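Local coordinates for protein DNA-binding response regulator, merR family (Colwellia psychrerythraea, PDB 3CNB) that probably binds DNA as a MerR-family response regulator, of which this chain is the signal receiver domain, expected to accept a phosphoryl group from a partner, at residues V57-L62 / K122-L127. Numbering follows the deposited sequence.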
loop_
_atom_site.group_PDB
_atom_site.type_symbol
_atom_site.label_atom_id
_atom_site.label_comp_id
_atom_site.label_asym_id
_atom_site.label_seq_id
_atom_site.Cartn_x
_atom_site.Cartn_y
_atom_site.Cartn_z
ATOM N N VAL A 57 -7.690 -0.815 -0.125
ATOM C CA VAL A 57 -6.320 -1.294 -0.133
ATOM C C VAL A 57 -5.372 -0.095 -0.164
ATOM O O VAL A 57 -5.585 0.840 -0.944
ATOM C CB VAL A 57 -6.030 -2.206 -1.383
ATOM C CG1 VAL A 57 -4.579 -2.686 -1.381
ATOM C CG2 VAL A 57 -6.967 -3.426 -1.413
ATOM N N VAL A 58 -4.346 -0.094 0.685
ATOM C CA VAL A 58 -3.220 0.838 0.457
ATOM C C VAL A 58 -1.886 0.152 0.240
ATOM O O VAL A 58 -1.458 -0.720 1.020
ATOM C CB VAL A 58 -3.056 2.072 1.471
ATOM C CG1 VAL A 58 -4.339 2.464 2.179
ATOM C CG2 VAL A 58 -1.854 1.937 2.418
ATOM N N MET A 59 -1.245 0.563 -0.847
ATOM C CA MET A 59 0.107 0.172 -1.162
ATOM C C MET A 59 1.007 1.246 -0.570
ATOM O O MET A 59 0.972 2.405 -0.985
ATOM C CB MET A 59 0.292 0.051 -2.683
ATOM C CG MET A 59 -0.791 -0.799 -3.384
ATOM S SD MET A 59 -0.603 -2.580 -3.169
ATOM C CE MET A 59 0.980 -2.825 -3.916
ATOM N N LEU A 60 1.820 0.841 0.390
ATOM C CA LEU A 60 2.589 1.762 1.207
ATOM C C LEU A 60 4.103 1.627 0.997
ATOM O O LEU A 60 4.717 0.631 1.399
ATOM C CB LEU A 60 2.229 1.525 2.685
ATOM C CG LEU A 60 2.936 2.355 3.769
ATOM C CD1 LEU A 60 2.492 3.797 3.703
ATOM C CD2 LEU A 60 2.680 1.791 5.137
ATOM N N ASP A 61 4.713 2.631 0.378
ATOM C CA ASP A 61 6.164 2.659 0.254
ATOM C C ASP A 61 6.789 3.149 1.571
ATOM O O ASP A 61 6.549 4.279 2.000
ATOM C CB ASP A 61 6.565 3.524 -0.948
ATOM C CG ASP A 61 8.074 3.627 -1.146
ATOM O OD1 ASP A 61 8.811 2.651 -0.894
ATOM O OD2 ASP A 61 8.524 4.705 -1.592
ATOM N N LEU A 62 7.593 2.288 2.195
ATOM C CA LEU A 62 8.266 2.584 3.458
ATOM C C LEU A 62 9.524 3.466 3.331
ATOM O O LEU A 62 10.295 3.613 4.295
ATOM C CB LEU A 62 8.658 1.282 4.174
ATOM C CG LEU A 62 7.644 0.196 4.486
ATOM C CD1 LEU A 62 8.275 -0.907 5.344
ATOM C CD2 LEU A 62 6.454 0.837 5.176
ATOM N N LYS A 122 -1.073 -12.471 -7.513
ATOM C CA LYS A 122 -1.709 -13.525 -6.704
ATOM C C LYS A 122 -2.139 -12.990 -5.349
ATOM O O LYS A 122 -3.271 -13.220 -4.916
ATOM C CB LYS A 122 -0.696 -14.642 -6.451
ATOM C CG LYS A 122 -1.266 -15.913 -5.836
ATOM C CD LYS A 122 -1.295 -16.997 -6.884
ATOM C CE LYS A 122 -1.520 -18.360 -6.293
ATOM N NZ LYS A 122 -1.150 -19.368 -7.310
ATOM N N THR A 123 -1.211 -12.286 -4.691
ATOM C CA THR A 123 -1.365 -11.793 -3.322
ATOM C C THR A 123 -2.523 -10.831 -3.187
ATOM O O THR A 123 -3.427 -11.079 -2.401
ATOM C CB THR A 123 -0.071 -11.132 -2.810
ATOM O OG1 THR A 123 0.996 -12.079 -2.877
ATOM C CG2 THR A 123 -0.215 -10.676 -1.369
ATOM N N ILE A 124 -2.527 -9.761 -3.980
ATOM C CA ILE A 124 -3.594 -8.760 -3.868
ATOM C C ILE A 124 -4.976 -9.318 -4.195
ATOM O O ILE A 124 -5.944 -8.963 -3.532
ATOM C CB ILE A 124 -3.295 -7.432 -4.662
ATOM C CG1 ILE A 124 -4.264 -6.316 -4.236
ATOM C CG2 ILE A 124 -3.357 -7.649 -6.184
ATOM C CD1 ILE A 124 -3.859 -4.915 -4.727
ATOM N N LYS A 125 -5.068 -10.196 -5.196
ATOM C CA LYS A 125 -6.340 -10.854 -5.520
ATOM C C LYS A 125 -6.853 -11.699 -4.340
ATOM O O LYS A 125 -8.016 -11.610 -3.956
ATOM C CB LYS A 125 -6.181 -11.719 -6.770
ATOM C CG LYS A 125 -6.022 -10.935 -8.058
ATOM C CD LYS A 125 -6.703 -11.646 -9.215
ATOM C CE LYS A 125 -5.870 -12.777 -9.779
ATOM N NZ LYS A 125 -6.588 -13.468 -10.885
ATOM N N GLN A 126 -5.968 -12.515 -3.776
ATOM C CA GLN A 126 -6.288 -13.283 -2.579
ATOM C C GLN A 126 -6.834 -12.382 -1.476
ATOM O O GLN A 126 -7.941 -12.592 -0.980
ATOM C CB GLN A 126 -5.055 -14.038 -2.080
ATOM C CG GLN A 126 -5.368 -15.171 -1.118
ATOM C CD GLN A 126 -4.959 -14.855 0.308
ATOM O OE1 GLN A 126 -3.850 -14.382 0.558
ATOM N NE2 GLN A 126 -5.856 -15.117 1.252
ATOM N N LEU A 127 -6.049 -11.379 -1.096
ATOM C CA LEU A 127 -6.418 -10.482 0.013
ATOM C C LEU A 127 -7.753 -9.774 -0.182
ATOM O O LEU A 127 -8.494 -9.591 0.781
ATOM C CB LEU A 127 -5.301 -9.466 0.314
ATOM C CG LEU A 127 -4.020 -10.063 0.898
ATOM C CD1 LEU A 127 -2.861 -9.078 0.797
ATOM C CD2 LEU A 127 -4.206 -10.545 2.349
#
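Ile124 reaches the central strand 57-61 through a single methyl group, CD1, which settles beside Val57 and Met59 and supplies every close touch between that strand and residues 122-127 of the last helix. The side chain is nearly fully stretched: CG1 lies opposite the backbone N (chi1 -166°), and the outer torsion continues the extension (chi2 167°), carrying CD1 out from the helix toward the strand. It meets Val57 by one branch, CG1 standing 4.1 Å from Ile124 CD1, and the two side chains cross obliquely. Val57 CG2, set beside its own backbone N, lies farther from that methyl. Met59 starts out along a different line, but three successive turns of similar sense, beginning at chi1 -50°, fold its chain back so that the sulfur swings round. Met59 SD thus comes within 4.3 Å of Ile124 CD1, while the terminal CE turns away from the isoleucine.

The setting is the doubly wound, five-stranded parallel sheet of a CheY-like receiver domain. Alternation along the strand sends Val57 and Met59 to the face covered by helices 117-129 and 18-31, whereas Leu60 packs against helix 69-77 on the other face. Leu24 of helix 18-31 touches Met59, and Leu28 and Leu31 of that helix touch Ile124. Three residues on from Ile124, Leu127 leans instead on Ile86 and Ile88 of the adjoining strand. The contact lies toward the beginning of the strand, away from Asp61, the predicted phosphorylation site, which pairs with Lys113 at the strand's other end.

With no hydrogen bond or charge crossing the interface and only 82 Å² buried, cohesion here is best put down to dispersion and the exclusion of water, and the fit, one part of the helix's packing, rests on side-chain shape.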